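Diaminopimelate decarboxylase (PDB 2P3E) probably catalyses the pyridoxal 5'-phosphate-dependent decarboxylation of meso-diaminopimelate to L-lysine, the last step of lysine biosynthesis. Local coordinates at residues K304-L316 against V340-L354. Sequence-based numbering, arbitrary orientation.
Sequences KHFIIVDAGMNDL and VADIVGPICETGDFL
Strands 304-309 and 340-344 run parallel, with Phe306, Ile307 and Ile308 bridged to Asp342, Ile343 and Val344. They belong to the mixed beta-sheet of the C-terminal domain that class-II decarboxylases carry beside their pyridoxal-binding barrel. Four backbone hydrogen bonds join them; the straightest, Ile307 N to Asp342 O, has an angle of 173° at the hydrogen.

On one face, the Asp342 carboxylate lies beside the Phe306 ring, their planes 86° apart. Lys304 bends at its last two torsions, which brings NZ to 3.3 Å from Asp342 OD2 in a salt bridge. Asp342 OD1 also accepts from the backbone N of Asp357. Further along this face, Ile308 CG1 packs on Val344 CG2 at 3.7 Å. On the other face, Ile307 CD1 rests on Ala341 CB, also at 3.7 Å. Val309 CG2 meets Leu354 CD1 near the strand ends.

Beyond the strands, the loops meet at Asp352. Its CG stands opposite the backbone N (chi1 173°), and OD1 accepts a hydrogen bond from Met313 N at 2.6 Å, on its syn side but tilted out of the carboxylate plane. OD2 accepts from Ile347 N at 2.7 Å, from above the carboxylate plane, and forms a salt bridge with Lys175 of the second subunit. An alanine here would remove both carboxylate oxygens, and is likely to leave Met313 N and Ile347 N without these acceptors and the lysine of the partner chain without this counter-charge. The same turn region holds Glu349, which probably binds substrate; its OE2 is hydrogen-bonded to Tyr385 OH, and its side chain packs on Tyr322 of the second subunit. The loop therefore lies at the dimer interface. Pro346 CD sits 3.5 Å from Ala311 C, and Ile347 CG1 comes within 3.4 Å of Asn314 OD1.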
loop_
_atom_site.group_PDB
_atom_site.type_symbol
_atom_site.label_atom_id
_atom_site.label_comp_id
_atom_site.label_asym_id
_atom_site.label_seq_id
_atom_site.Cartn_x
_atom_site.Cartn_y
_atom_site.Cartn_z
ATOM N N LYS B 304 7.811 27.459 -2.397
ATOM C CA LYS B 304 7.860 26.111 -2.980
ATOM C C LYS B 304 7.158 26.014 -4.331
ATOM O O LYS B 304 6.106 26.631 -4.543
ATOM C CB LYS B 304 7.268 25.071 -2.024
ATOM C CG LYS B 304 8.068 24.851 -0.754
ATOM C CD LYS B 304 7.336 23.934 0.219
ATOM C CE LYS B 304 7.565 22.462 -0.089
ATOM N NZ LYS B 304 9.024 22.149 -0.157
ATOM N N HIS B 305 7.768 25.244 -5.233
ATOM C CA HIS B 305 7.173 24.899 -6.508
ATOM C C HIS B 305 6.688 23.448 -6.414
ATOM O O HIS B 305 7.454 22.557 -6.076
ATOM C CB HIS B 305 8.178 25.087 -7.652
ATOM C CG HIS B 305 7.595 24.885 -9.025
ATOM N ND1 HIS B 305 6.452 25.525 -9.457
ATOM C CD2 HIS B 305 8.018 24.133 -10.073
ATOM C CE1 HIS B 305 6.189 25.167 -10.702
ATOM N NE2 HIS B 305 7.132 24.335 -11.108
ATOM N N PHE B 306 5.400 23.239 -6.691
ATOM C CA PHE B 306 4.824 21.902 -6.766
ATOM C C PHE B 306 4.527 21.549 -8.219
ATOM O O PHE B 306 3.951 22.361 -8.975
ATOM C CB PHE B 306 3.550 21.798 -5.909
ATOM C CG PHE B 306 3.783 22.013 -4.436
ATOM C CD1 PHE B 306 4.054 20.936 -3.592
ATOM C CD2 PHE B 306 3.717 23.291 -3.881
ATOM C CE1 PHE B 306 4.267 21.133 -2.228
ATOM C CE2 PHE B 306 3.928 23.491 -2.516
ATOM C CZ PHE B 306 4.197 22.403 -1.690
ATOM N N ILE B 307 4.933 20.341 -8.601
ATOM C CA ILE B 307 4.601 19.748 -9.888
ATOM C C ILE B 307 3.678 18.569 -9.547
ATOM O O ILE B 307 4.126 17.551 -9.010
ATOM C CB ILE B 307 5.866 19.262 -10.626
ATOM C CG1 ILE B 307 6.811 20.453 -10.916
ATOM C CG2 ILE B 307 5.511 18.498 -11.905
ATOM C CD1 ILE B 307 8.138 20.072 -11.560
ATOM N N ILE B 308 2.391 18.735 -9.843
ATOM C CA ILE B 308 1.380 17.733 -9.474
ATOM C C ILE B 308 1.162 16.799 -10.654
ATOM O O ILE B 308 0.839 17.256 -11.758
ATOM C CB ILE B 308 0.052 18.406 -9.027
ATOM C CG1 ILE B 308 0.323 19.359 -7.850
ATOM C CG2 ILE B 308 -1.017 17.334 -8.664
ATOM C CD1 ILE B 308 -0.798 20.371 -7.548
ATOM N N VAL B 309 1.361 15.500 -10.420
ATOM C CA VAL B 309 1.299 14.488 -11.481
ATOM C C VAL B 309 0.187 13.480 -11.220
ATOM O O VAL B 309 -0.459 13.544 -10.162
ATOM C CB VAL B 309 2.685 13.772 -11.676
ATOM C CG1 VAL B 309 3.746 14.788 -12.132
ATOM C CG2 VAL B 309 3.135 13.038 -10.384
ATOM N N ASP B 310 -0.032 12.552 -12.160
ATOM C CA ASP B 310 -1.160 11.614 -12.023
ATOM C C ASP B 310 -0.806 10.304 -11.322
ATOM O O ASP B 310 -1.675 9.469 -11.068
ATOM C CB ASP B 310 -1.904 11.391 -13.364
ATOM C CG ASP B 310 -1.027 10.779 -14.471
ATOM O OD1 ASP B 310 0.156 10.428 -14.256
ATOM O OD2 ASP B 310 -1.558 10.637 -15.595
ATOM N N ALA B 311 0.468 10.132 -10.999
ATOM C CA ALA B 311 0.928 8.964 -10.254
ATOM C C ALA B 311 1.266 9.379 -8.852
ATOM O O ALA B 311 1.866 10.442 -8.625
ATOM C CB ALA B 311 2.156 8.320 -10.916
ATOM N N GLY B 312 0.899 8.547 -7.893
ATOM C CA GLY B 312 1.182 8.860 -6.494
ATOM C C GLY B 312 1.640 7.659 -5.697
ATOM O O GLY B 312 2.084 6.632 -6.256
ATOM N N MET B 313 1.531 7.786 -4.374
ATOM C CA MET B 313 1.967 6.731 -3.469
ATOM C C MET B 313 1.185 5.432 -3.693
ATOM O O MET B 313 1.633 4.351 -3.284
ATOM C CB MET B 313 1.857 7.200 -2.012
ATOM C CG MET B 313 0.420 7.403 -1.529
ATOM S SD MET B 313 0.362 8.087 0.148
ATOM C CE MET B 313 1.037 6.730 1.141
ATOM N N ASN B 314 0.012 5.560 -4.304
ATOM C CA ASN B 314 -0.804 4.419 -4.717
ATOM C C ASN B 314 -0.145 3.602 -5.816
ATOM O O ASN B 314 -0.441 2.411 -5.957
ATOM C CB ASN B 314 -2.176 4.899 -5.222
ATOM C CG ASN B 314 -2.067 5.851 -6.421
ATOM O OD1 ASN B 314 -1.426 6.911 -6.361
ATOM N ND2 ASN B 314 -2.713 5.480 -7.512
ATOM N N ASP B 315 0.721 4.254 -6.597
ATOM C CA ASP B 315 1.432 3.618 -7.729
ATOM C C ASP B 315 2.844 3.206 -7.342
ATOM O O ASP B 315 3.296 2.112 -7.694
ATOM C CB ASP B 315 1.493 4.571 -8.932
ATOM C CG ASP B 315 0.106 4.932 -9.464
ATOM O OD1 ASP B 315 -0.603 4.032 -9.981
ATOM O OD2 ASP B 315 -0.269 6.121 -9.369
ATOM N N LEU B 316 3.538 4.093 -6.621
ATOM C CA LEU B 316 4.909 3.844 -6.175
ATOM C C LEU B 316 5.027 4.420 -4.789
ATOM O O LEU B 316 5.001 5.645 -4.607
ATOM C CB LEU B 316 5.937 4.510 -7.115
ATOM C CG LEU B 316 7.433 4.412 -6.740
ATOM C CD1 LEU B 316 7.919 2.972 -6.594
ATOM C CD2 LEU B 316 8.313 5.164 -7.755
ATOM N N VAL B 340 13.807 23.807 -8.478
ATOM C CA VAL B 340 13.682 22.925 -7.336
ATOM C C VAL B 340 12.193 22.809 -7.048
ATOM O O VAL B 340 11.516 23.826 -6.862
ATOM C CB VAL B 340 14.431 23.466 -6.108
ATOM C CG1 VAL B 340 14.219 22.552 -4.912
ATOM C CG2 VAL B 340 15.897 23.611 -6.422
ATOM N N ALA B 341 11.695 21.572 -7.028
ATOM C CA ALA B 341 10.264 21.313 -6.903
ATOM C C ALA B 341 9.969 20.100 -6.035
ATOM O O ALA B 341 10.814 19.202 -5.890
ATOM C CB ALA B 341 9.645 21.120 -8.297
ATOM N N ASP B 342 8.775 20.106 -5.435
ATOM C CA ASP B 342 8.162 18.893 -4.900
ATOM C C ASP B 342 7.326 18.267 -6.013
ATOM O O ASP B 342 6.457 18.924 -6.598
ATOM C CB ASP B 342 7.247 19.211 -3.722
ATOM C CG ASP B 342 8.009 19.534 -2.442
ATOM O OD1 ASP B 342 9.268 19.625 -2.436
ATOM O OD2 ASP B 342 7.317 19.664 -1.417
ATOM N N ILE B 343 7.583 16.995 -6.303
ATOM C CA ILE B 343 6.841 16.304 -7.358
ATOM C C ILE B 343 5.874 15.413 -6.611
ATOM O O ILE B 343 6.277 14.467 -5.937
ATOM C CB ILE B 343 7.775 15.504 -8.288
ATOM C CG1 ILE B 343 8.762 16.469 -8.962
ATOM C CG2 ILE B 343 6.944 14.699 -9.367
ATOM C CD1 ILE B 343 9.929 15.778 -9.612
ATOM N N VAL B 344 4.597 15.758 -6.688
ATOM C CA VAL B 344 3.607 15.169 -5.784
ATOM C C VAL B 344 2.452 14.554 -6.588
ATOM O O VAL B 344 2.176 14.975 -7.707
ATOM C CB VAL B 344 3.071 16.237 -4.797
ATOM C CG1 VAL B 344 4.222 16.788 -3.909
ATOM C CG2 VAL B 344 2.382 17.377 -5.554
ATOM N N GLY B 345 1.772 13.582 -5.996
ATOM C CA GLY B 345 0.750 12.844 -6.724
ATOM C C GLY B 345 -0.661 13.301 -6.433
ATOM O O GLY B 345 -0.861 14.342 -5.809
ATOM N N PRO B 346 -1.652 12.507 -6.878
ATOM C CA PRO B 346 -3.077 12.820 -6.789
ATOM C C PRO B 346 -3.707 12.472 -5.422
ATOM O O PRO B 346 -4.803 12.945 -5.116
ATOM C CB PRO B 346 -3.684 11.934 -7.893
ATOM C CG PRO B 346 -2.808 10.730 -7.907
ATOM C CD PRO B 346 -1.415 11.204 -7.530
ATOM N N ILE B 347 -3.013 11.659 -4.618
ATOM C CA ILE B 347 -3.600 11.128 -3.382
ATOM C C ILE B 347 -3.798 12.230 -2.337
ATOM O O ILE B 347 -2.957 13.144 -2.205
ATOM C CB ILE B 347 -2.746 9.981 -2.767
ATOM C CG1 ILE B 347 -2.627 8.771 -3.738
ATOM C CG2 ILE B 347 -3.272 9.596 -1.365
ATOM C CD1 ILE B 347 -3.942 7.991 -3.978
ATOM N N CYS B 348 -4.903 12.125 -1.593
ATOM C CA CYS B 348 -5.222 13.101 -0.558
ATOM C C CYS B 348 -4.492 12.777 0.757
ATOM O O CYS B 348 -5.103 12.350 1.768
ATOM C CB CYS B 348 -6.742 13.213 -0.376
ATOM S SG CYS B 348 -7.226 14.830 0.255
ATOM N N GLU B 349 -3.171 12.935 0.709
ATOM C CA GLU B 349 -2.278 12.820 1.865
ATOM C C GLU B 349 -1.161 13.837 1.668
ATOM O O GLU B 349 -0.682 14.016 0.561
ATOM C CB GLU B 349 -1.622 11.428 1.939
ATOM C CG GLU B 349 -2.561 10.263 2.211
ATOM C CD GLU B 349 -2.954 10.131 3.683
ATOM O OE1 GLU B 349 -2.670 11.050 4.493
ATOM O OE2 GLU B 349 -3.547 9.088 4.028
ATOM N N THR B 350 -0.735 14.473 2.755
ATOM C CA THR B 350 0.444 15.351 2.741
ATOM C C THR B 350 1.675 14.541 2.348
ATOM O O THR B 350 2.557 15.037 1.637
ATOM C CB THR B 350 0.631 16.053 4.111
ATOM O OG1 THR B 350 -0.543 16.831 4.389
ATOM C CG2 THR B 350 1.841 16.985 4.094
ATOM N N GLY B 351 1.682 13.266 2.734
ATOM C CA GLY B 351 2.816 12.375 2.468
ATOM C C GLY B 351 2.837 11.723 1.100
ATOM O O GLY B 351 3.702 10.905 0.838
ATOM N N ASP B 352 1.885 12.062 0.229
ATOM C CA ASP B 352 1.866 11.543 -1.137
ATOM C C ASP B 352 2.769 12.356 -2.096
ATOM O O ASP B 352 2.325 13.305 -2.750
ATOM C CB ASP B 352 0.454 11.520 -1.696
ATOM C CG ASP B 352 0.419 11.134 -3.203
ATOM O OD1 ASP B 352 1.175 10.235 -3.632
ATOM O OD2 ASP B 352 -0.361 11.742 -3.955
ATOM N N PHE B 353 4.024 11.952 -2.189
ATOM C CA PHE B 353 4.975 12.612 -3.072
ATOM C C PHE B 353 5.831 11.559 -3.751
ATOM O O PHE B 353 5.951 10.453 -3.242
ATOM C CB PHE B 353 5.861 13.573 -2.268
ATOM C CG PHE B 353 6.648 12.925 -1.169
ATOM C CD1 PHE B 353 7.881 12.334 -1.428
ATOM C CD2 PHE B 353 6.170 12.929 0.136
ATOM C CE1 PHE B 353 8.614 11.744 -0.418
ATOM C CE2 PHE B 353 6.888 12.327 1.160
ATOM C CZ PHE B 353 8.124 11.745 0.888
ATOM N N LEU B 354 6.407 11.909 -4.900
ATOM C CA LEU B 354 7.402 11.082 -5.562
ATOM C C LEU B 354 8.837 11.595 -5.324
ATOM O O LEU B 354 9.792 10.825 -5.393
ATOM C CB LEU B 354 7.107 11.005 -7.061
ATOM C CG LEU B 354 5.741 10.404 -7.460
ATOM C CD1 LEU B 354 5.597 10.419 -8.961
ATOM C CD2 LEU B 354 5.578 8.976 -6.895
HETATM O O HOH W 1 10.428 21.919 -3.277
HETATM O O HOH W 2 9.769 19.886 0.268
HETATM O O HOH W 3 10.341 24.234 -4.462
HETATM O O HOH W 4 5.471 7.572 -2.743
#